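Homoaconitase large subunit (PDB 4KP2) forms the large subunit of a [4Fe-4S] hydro-lyase that interconverts (R)-homocitrate, cis-homoaconitate and homoisocitrate in 2-oxosuberate biosynthesis. Local coordinates at residues 120-124 against 125-129; 70-74 against 75-79; 286-289 against 290-293. One frame throughout, in Å; residues are numbered along the deposited sequence.

Interaction 1: residues 120-124 against 125-129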
loop_
_atom_site.group_PDB
_atom_site.type_symbol
_atom_site.label_atom_id
_atom_site.label_comp_id
_atom_site.label_asym_id
_atom_site.label_seq_id
_atom_site.Cartn_x
_atom_site.Cartn_y
_atom_site.Cartn_z
ATOM N N HIS A 120 10.553 9.557 11.608
ATOM C CA HIS A 120 11.231 9.345 12.880
ATOM C C HIS A 120 12.100 8.093 12.852
ATOM O O HIS A 120 13.161 8.051 13.475
ATOM C CB HIS A 120 10.218 9.254 14.020
ATOM C CG HIS A 120 9.419 10.506 14.215
ATOM N ND1 HIS A 120 9.953 11.760 14.042
ATOM C CD2 HIS A 120 8.123 10.688 14.562
ATOM C CE1 HIS A 120 9.021 12.670 14.277
ATOM N NE2 HIS A 120 7.903 12.045 14.594
ATOM N N GLN A 121 11.646 7.075 12.128
ATOM C CA GLN A 121 12.396 5.831 12.015
ATOM C C GLN A 121 13.669 6.036 11.202
ATOM O O GLN A 121 14.732 5.533 11.562
ATOM C CB GLN A 121 11.533 4.737 11.384
ATOM C CG GLN A 121 12.211 3.379 11.319
ATOM C CD GLN A 121 12.509 2.804 12.690
ATOM O OE1 GLN A 121 11.807 3.087 13.663
ATOM N NE2 GLN A 121 13.557 1.992 12.776
ATOM N N ILE A 122 13.551 6.777 10.104
ATOM C CA ILE A 122 14.702 7.117 9.273
ATOM C C ILE A 122 15.697 7.950 10.070
ATOM O O ILE A 122 16.909 7.730 10.007
ATOM C CB ILE A 122 14.274 7.904 8.019
ATOM C CG1 ILE A 122 13.447 7.017 7.089
ATOM C CG2 ILE A 122 15.488 8.448 7.281
ATOM C CD1 ILE A 122 12.966 7.725 5.844
ATOM N N LEU A 123 15.169 8.902 10.833
ATOM C CA LEU A 123 15.989 9.798 11.637
ATOM C C LEU A 123 16.765 9.021 12.697
ATOM O O LEU A 123 17.893 9.374 13.040
ATOM C CB LEU A 123 15.108 10.858 12.302
ATOM C CG LEU A 123 15.603 12.303 12.269
ATOM C CD1 LEU A 123 15.863 12.734 10.837
ATOM C CD2 LEU A 123 14.587 13.223 12.925
ATOM N N ALA A 124 16.152 7.960 13.209
ATOM C CA ALA A 124 16.780 7.124 14.224
ATOM C C ALA A 124 17.775 6.152 13.604
ATOM O O ALA A 124 18.683 5.663 14.276
ATOM C CB ALA A 124 15.724 6.367 15.012
ATOM N N GLU A 125 17.601 5.877 12.316
ATOM C CA GLU A 125 18.425 4.885 11.635
ATOM C C GLU A 125 19.724 5.440 11.065
ATOM O O GLU A 125 20.619 4.672 10.717
ATOM C CB GLU A 125 17.635 4.207 10.513
ATOM C CG GLU A 125 16.685 3.122 10.980
ATOM C CD GLU A 125 15.955 2.463 9.827
ATOM O OE1 GLU A 125 16.232 2.820 8.662
ATOM O OE2 GLU A 125 15.102 1.589 10.086
ATOM N N ASN A 126 19.835 6.763 10.962
ATOM C CA ASN A 126 20.985 7.342 10.274
ATOM C C ASN A 126 21.305 8.801 10.603
ATOM O O ASN A 126 22.094 9.433 9.901
ATOM C CB ASN A 126 20.812 7.182 8.759
ATOM C CG ASN A 126 22.135 7.075 8.026
ATOM O OD1 ASN A 126 22.645 8.062 7.494
ATOM N ND2 ASN A 126 22.699 5.874 7.994
ATOM N N TYR A 127 20.714 9.344 11.664
ATOM C CA TYR A 127 20.928 10.758 11.970
ATOM C C TYR A 127 21.098 11.096 13.451
ATOM O O TYR A 127 22.138 11.618 13.854
ATOM C CB TYR A 127 19.811 11.612 11.364
ATOM C CG TYR A 127 19.769 11.580 9.854
ATOM C CD1 TYR A 127 20.700 12.282 9.100
ATOM C CD2 TYR A 127 18.798 10.850 9.181
ATOM C CE1 TYR A 127 20.667 12.256 7.720
ATOM C CE2 TYR A 127 18.757 10.821 7.800
ATOM C CZ TYR A 127 19.695 11.525 7.075
ATOM O OH TYR A 127 19.660 11.500 5.700
ATOM N N VAL A 128 20.077 10.806 14.251
ATOM C CA VAL A 128 20.036 11.246 15.647
ATOM C C VAL A 128 21.181 10.726 16.517
ATOM O O VAL A 128 21.282 9.528 16.786
ATOM C CB VAL A 128 18.700 10.872 16.317
ATOM C CG1 VAL A 128 18.704 11.305 17.774
ATOM C CG2 VAL A 128 17.537 11.507 15.573
ATOM N N LEU A 129 22.033 11.645 16.962
ATOM C CA LEU A 129 23.108 11.323 17.893
ATOM C C LEU A 129 22.753 11.827 19.287
ATOM O O LEU A 129 21.959 12.756 19.423
ATOM C CB LEU A 129 24.424 11.951 17.431
ATOM C CG LEU A 129 25.116 11.314 16.228
ATOM C CD1 LEU A 129 26.381 12.084 15.879
ATOM C CD2 LEU A 129 25.436 9.859 16.513
#
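Leu-123 is the bump and the chain one turn further on supplies the hollow: the isobutyl group of Leu-123 fits into the angle formed by the ring of Tyr-127 and a methyl of Val-128, crossing both at nearly a right angle. Leu-123 CD1 comes obliquely to the ring, 3.9 Å from Tyr-127 CD2, while Leu-123 CG rests 3.9 Å from Val-128 CG2. Next along the same side of the ring, Ile-122 lies alongside, its CG2 4.1 Å from Tyr-127 CE2, and Ile-122 O meets the ring edge near its plane. Where the chain leaves the last turn, Val-128 N makes a straight bond to Leu-123 O at 2.9 Å, and Tyr-127 N a weak one to the same oxygen. On another side of the turn, Gln-121 bends at chi2 (64°) to meet an extended Glu-125. Gln-121 NE2 donates to Glu-125 OE2 at 3.1 Å and 172°, within the amide plane, on the anti side of the carboxylate and tilted out of its plane. Gln-121 OE1 accepts from Arg-327 and Glu-125 OE1 pairs with Ser-355. With both ends engaged, the amide's flip is fixed, and this buried polar chain ties helix 119-126 to Arg-327 and Ser-355, in the part of the chain that also carries the predicted cluster cysteines.

Interaction 2: residues 70-74 against 75-79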
loop_
_atom_site.group_PDB
_atom_site.type_symbol
_atom_site.label_atom_id
_atom_site.label_comp_id
_atom_site.label_asym_id
_atom_site.label_seq_id
_atom_site.Cartn_x
_atom_site.Cartn_y
_atom_site.Cartn_z
ATOM N N SER A 70 16.915 31.728 2.253
ATOM C CA SER A 70 17.960 30.718 2.323
ATOM C C SER A 70 17.838 29.886 3.592
ATOM O O SER A 70 17.347 30.364 4.615
ATOM C CB SER A 70 19.339 31.378 2.276
ATOM O OG SER A 70 19.528 32.231 3.393
ATOM N N VAL A 71 18.284 28.637 3.518
ATOM C CA VAL A 71 18.360 27.787 4.696
ATOM C C VAL A 71 19.739 27.936 5.323
ATOM O O VAL A 71 20.708 28.258 4.635
ATOM C CB VAL A 71 18.094 26.308 4.359
ATOM C CG1 VAL A 71 16.662 26.124 3.876
ATOM C CG2 VAL A 71 19.084 25.808 3.319
ATOM N N TRP A 72 19.826 27.711 6.629
ATOM C CA TRP A 72 21.078 27.928 7.342
ATOM C C TRP A 72 22.085 26.807 7.093
ATOM O O TRP A 72 23.269 27.068 6.904
ATOM C CB TRP A 72 20.828 28.133 8.842
ATOM C CG TRP A 72 21.096 26.927 9.691
ATOM C CD1 TRP A 72 22.221 26.673 10.417
ATOM C CD2 TRP A 72 20.223 25.811 9.900
ATOM N NE1 TRP A 72 22.103 25.470 11.070
ATOM C CE2 TRP A 72 20.883 24.921 10.768
ATOM C CE3 TRP A 72 18.943 25.482 9.441
ATOM C CZ2 TRP A 72 20.312 23.723 11.186
ATOM C CZ3 TRP A 72 18.377 24.289 9.856
ATOM C CH2 TRP A 72 19.060 23.425 10.719
ATOM N N ASN A 73 21.611 25.565 7.071
ATOM C CA ASN A 73 22.496 24.421 6.881
ATOM C C ASN A 73 21.745 23.216 6.328
ATOM O O ASN A 73 21.065 22.512 7.072
ATOM C CB ASN A 73 23.181 24.055 8.201
ATOM C CG ASN A 73 24.384 23.146 8.009
ATOM O OD1 ASN A 73 24.405 22.295 7.119
ATOM N ND2 ASN A 73 25.396 23.326 8.850
ATOM N N PRO A 74 21.874 22.974 5.014
ATOM C CA PRO A 74 21.217 21.858 4.324
ATOM C C PRO A 74 21.613 20.500 4.896
ATOM O O PRO A 74 20.788 19.586 4.928
ATOM C CB PRO A 74 21.737 21.983 2.888
ATOM C CG PRO A 74 22.109 23.413 2.743
ATOM C CD PRO A 74 22.644 23.818 4.084
ATOM N N ASP A 75 22.860 20.373 5.339
ATOM C CA ASP A 75 23.351 19.118 5.898
ATOM C C ASP A 75 22.648 18.769 7.207
ATOM O O ASP A 75 22.539 17.596 7.567
ATOM C CB ASP A 75 24.864 19.185 6.119
ATOM C CG ASP A 75 25.636 19.321 4.824
ATOM O OD1 ASP A 75 25.035 19.749 3.816
ATOM O OD2 ASP A 75 26.844 19.005 4.813
ATOM N N LYS A 76 22.176 19.791 7.914
ATOM C CA LYS A 76 21.474 19.594 9.176
ATOM C C LYS A 76 19.970 19.435 8.972
ATOM O O LYS A 76 19.220 19.286 9.935
ATOM C CB LYS A 76 21.745 20.759 10.129
ATOM C CG LYS A 76 22.906 20.548 11.091
ATOM C CD LYS A 76 24.248 20.554 10.380
ATOM C CE LYS A 76 25.389 20.468 11.382
ATOM N NZ LYS A 76 25.352 21.594 12.358
ATOM N N ILE A 77 19.533 19.466 7.717
ATOM C CA ILE A 77 18.113 19.360 7.396
ATOM C C ILE A 77 17.771 18.008 6.773
ATOM O O ILE A 77 18.466 17.537 5.874
ATOM C CB ILE A 77 17.669 20.484 6.440
ATOM C CG1 ILE A 77 17.950 21.852 7.061
ATOM C CG2 ILE A 77 16.192 20.353 6.103
ATOM C CD1 ILE A 77 17.613 23.013 6.154
ATOM N N VAL A 78 16.700 17.388 7.259
ATOM C CA VAL A 78 16.257 16.097 6.743
ATOM C C VAL A 78 14.800 16.149 6.286
ATOM O O VAL A 78 13.929 16.620 7.015
ATOM C CB VAL A 78 16.415 14.983 7.800
ATOM C CG1 VAL A 78 15.861 13.665 7.277
ATOM C CG2 VAL A 78 17.876 14.831 8.203
ATOM N N VAL A 79 14.542 15.666 5.076
ATOM C CA VAL A 79 13.183 15.598 4.552
ATOM C C VAL A 79 12.824 14.164 4.175
ATOM O O VAL A 79 13.558 13.506 3.438
ATOM C CB VAL A 79 13.001 16.508 3.322
ATOM C CG1 VAL A 79 11.584 16.394 2.783
ATOM C CG2 VAL A 79 13.324 17.949 3.677
#
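Two backbone bonds set the turn: Lys-76 N reaches Asn-73 O at 3.1 Å, and Ile-77 N reaches Pro-74 O, also at 3.1 Å and straighter (154°). In both the donor stands well above the carbonyl plane. The side chain of Asn-73 adds to this: its OD1 accepts two weak bonds, from Asp-75 N at 3.0 Å and, longer, from Lys-76 N. With CG of Asn-73 turned opposite its own backbone nitrogen (chi1 -164°), the amide oxygen is brought round to these two N-H groups. The amide also has the lysine chain folded against it, Lys-76 CD being 3.4 Å from Asn-73 ND2. Farther out, the six-membered ring of Trp-72 comes obliquely against both neighbours, CZ2 3.5 Å from Lys-76 CB and CZ3 3.7 Å from Ile-77 CG1. Ile-77 CD1 continues inward to Val-71 CB, at 3.8 Å. An alanine in place of Trp-72 would probably open a gap beside Ile-77 CG1 and leave the root of the lysine chain without its support. The whole is an Asx turn running into a short 3-10 segment, which delivers the chain from helix 57-67 into strand 77-80, closing a beta-alpha-beta crossover from the neighbouring parallel strand 49-53.

Interaction 3: residues 286-289 against 290-293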
loop_
_atom_site.group_PDB
_atom_site.type_symbol
_atom_site.label_atom_id
_atom_site.label_comp_id
_atom_site.label_asym_id
_atom_site.label_seq_id
_atom_site.Cartn_x
_atom_site.Cartn_y
_atom_site.Cartn_z
ATOM N N ILE A 286 6.856 2.702 38.666
ATOM C CA ILE A 286 5.840 1.811 38.120
ATOM C C ILE A 286 6.158 0.342 38.371
ATOM O O ILE A 286 7.224 -0.144 38.000
ATOM C CB ILE A 286 5.662 2.028 36.605
ATOM C CG1 ILE A 286 5.206 3.460 36.321
ATOM C CG2 ILE A 286 4.668 1.031 36.040
ATOM C CD1 ILE A 286 3.881 3.816 36.956
ATOM N N ASP A 287 5.223 -0.357 39.007
ATOM C CA ASP A 287 5.338 -1.796 39.198
ATOM C C ASP A 287 5.054 -2.504 37.879
ATOM O O ASP A 287 4.188 -2.081 37.114
ATOM C CB ASP A 287 4.365 -2.275 40.276
ATOM C CG ASP A 287 2.933 -1.852 39.998
ATOM O OD1 ASP A 287 2.739 -0.816 39.326
ATOM O OD2 ASP A 287 2.005 -2.553 40.454
ATOM N N ILE A 288 5.782 -3.583 37.616
ATOM C CA ILE A 288 5.663 -4.284 36.344
ATOM C C ILE A 288 5.671 -5.800 36.533
ATOM O O ILE A 288 5.309 -6.548 35.624
ATOM C CB ILE A 288 6.806 -3.879 35.386
ATOM C CG1 ILE A 288 6.466 -4.241 33.939
ATOM C CG2 ILE A 288 8.117 -4.517 35.811
ATOM C CD1 ILE A 288 7.632 -4.097 32.994
ATOM N N THR A 289 6.075 -6.243 37.720
ATOM C CA THR A 289 6.241 -7.667 38.003
ATOM C C THR A 289 4.970 -8.476 37.763
ATOM O O THR A 289 4.959 -9.401 36.949
ATOM C CB THR A 289 6.718 -7.900 39.448
ATOM O OG1 THR A 289 7.953 -7.207 39.663
ATOM C CG2 THR A 289 6.921 -9.385 39.706
ATOM N N ASP A 290 3.901 -8.124 38.469
ATOM C CA ASP A 290 2.633 -8.829 38.332
ATOM C C ASP A 290 1.607 -7.985 37.582
ATOM O O ASP A 290 0.465 -7.842 38.020
ATOM C CB ASP A 290 2.088 -9.222 39.706
ATOM C CG ASP A 290 3.055 -10.088 40.490
ATOM O OD1 ASP A 290 3.846 -10.821 39.861
ATOM O OD2 ASP A 290 3.023 -10.033 41.737
ATOM N N MET A 291 2.022 -7.433 36.446
ATOM C CA MET A 291 1.157 -6.577 35.647
ATOM C C MET A 291 0.638 -7.314 34.419
ATOM O O MET A 291 1.385 -8.029 33.752
ATOM C CB MET A 291 1.911 -5.319 35.215
ATOM C CG MET A 291 1.078 -4.339 34.407
ATOM S SD MET A 291 2.072 -3.035 33.662
ATOM C CE MET A 291 3.088 -3.987 32.535
ATOM N N GLU A 292 -0.646 -7.136 34.124
ATOM C CA GLU A 292 -1.241 -7.717 32.928
ATOM C C GLU A 292 -0.863 -6.896 31.703
ATOM O O GLU A 292 -0.298 -5.808 31.824
ATOM C CB GLU A 292 -2.764 -7.775 33.052
ATOM C CG GLU A 292 -3.273 -8.624 34.204
ATOM C CD GLU A 292 -4.782 -8.790 34.178
ATOM O OE1 GLU A 292 -5.462 -8.208 35.049
ATOM O OE2 GLU A 292 -5.287 -9.502 33.285
ATOM N N GLU A 293 -1.177 -7.420 30.523
ATOM C CA GLU A 293 -0.950 -6.691 29.283
ATOM C C GLU A 293 -1.959 -5.556 29.139
ATOM O O GLU A 293 -3.052 -5.612 29.702
ATOM C CB GLU A 293 -1.001 -7.638 28.084
ATOM C CG GLU A 293 0.287 -8.420 27.875
ATOM C CD GLU A 293 0.046 -9.801 27.305
ATOM O OE1 GLU A 293 -0.476 -10.661 28.044
ATOM O OE2 GLU A 293 0.378 -10.026 26.122
#
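Met-291 folds back on the loop it belongs to, its terminal methyl CE lying 3.7 Å from Ile-288 CG1. The side chain leaves the backbone with CG opposite N (chi1 -178°), runs extended through chi2 and then bends at chi3 (64°), and that last bend turns the methyl onto the isoleucine, which it crosses at a slant. Nearer its root, Met-291 CB packs 3.6 Å from Ile-288 O, and the sulfur passes Asp-287 O more loosely, at 4.2 Å. Val-187 touches both apolar side chains; Arg-195 of helix 189-200 also meets the methionine, and Ile-192 of that helix meets the isoleucine. At the outer corner of the loop, Thr-289 and Asp-290 lie side by side and point the same way. It is the threonine methyl, not its hydroxyl, that turns to the carboxylate: Thr-289 CG2 is 3.4 Å from Asp-290 OD1. The same oxygen also approaches the peptide carbon of Thr-289, at 3.3 Å. The two halves of the loop share no hydrogen bond. Polar anchoring comes from Asn-184, whose ND2 bonds to Ile-288 O and weakly to Met-291 O. The chemistry is therefore divided: an apolar inner side seats the connection between strands 282-286 and 294-296 on helix 189-200 and the loop at Val-187, while the threonine and the aspartate carboxylate face the solvent.

Interactions 1 and 2 are neighbours in one layered domain, their centres about 15 Å apart, and they meet directly: Leu-123 CD1 packs on Val-78 CG1 at 3.7 Å and Tyr-127 CE1 on Val-78 CG2 at 3.8 Å. Helix 119-126 thus leans on the strand that the 70-79 turn launches. Interaction 1 is the one nearest the probable cluster site, the side chain of Gln-121 lying about 6 Å from that of Cys-323 and about 9 Å from that of Cys-383, whereas interactions 2 and 3 are surface turns away from it. Interaction 3 lies across the centre of the chain from both, its centre about 31 Å from that of interaction 1 and about 44 Å from that of interaction 2.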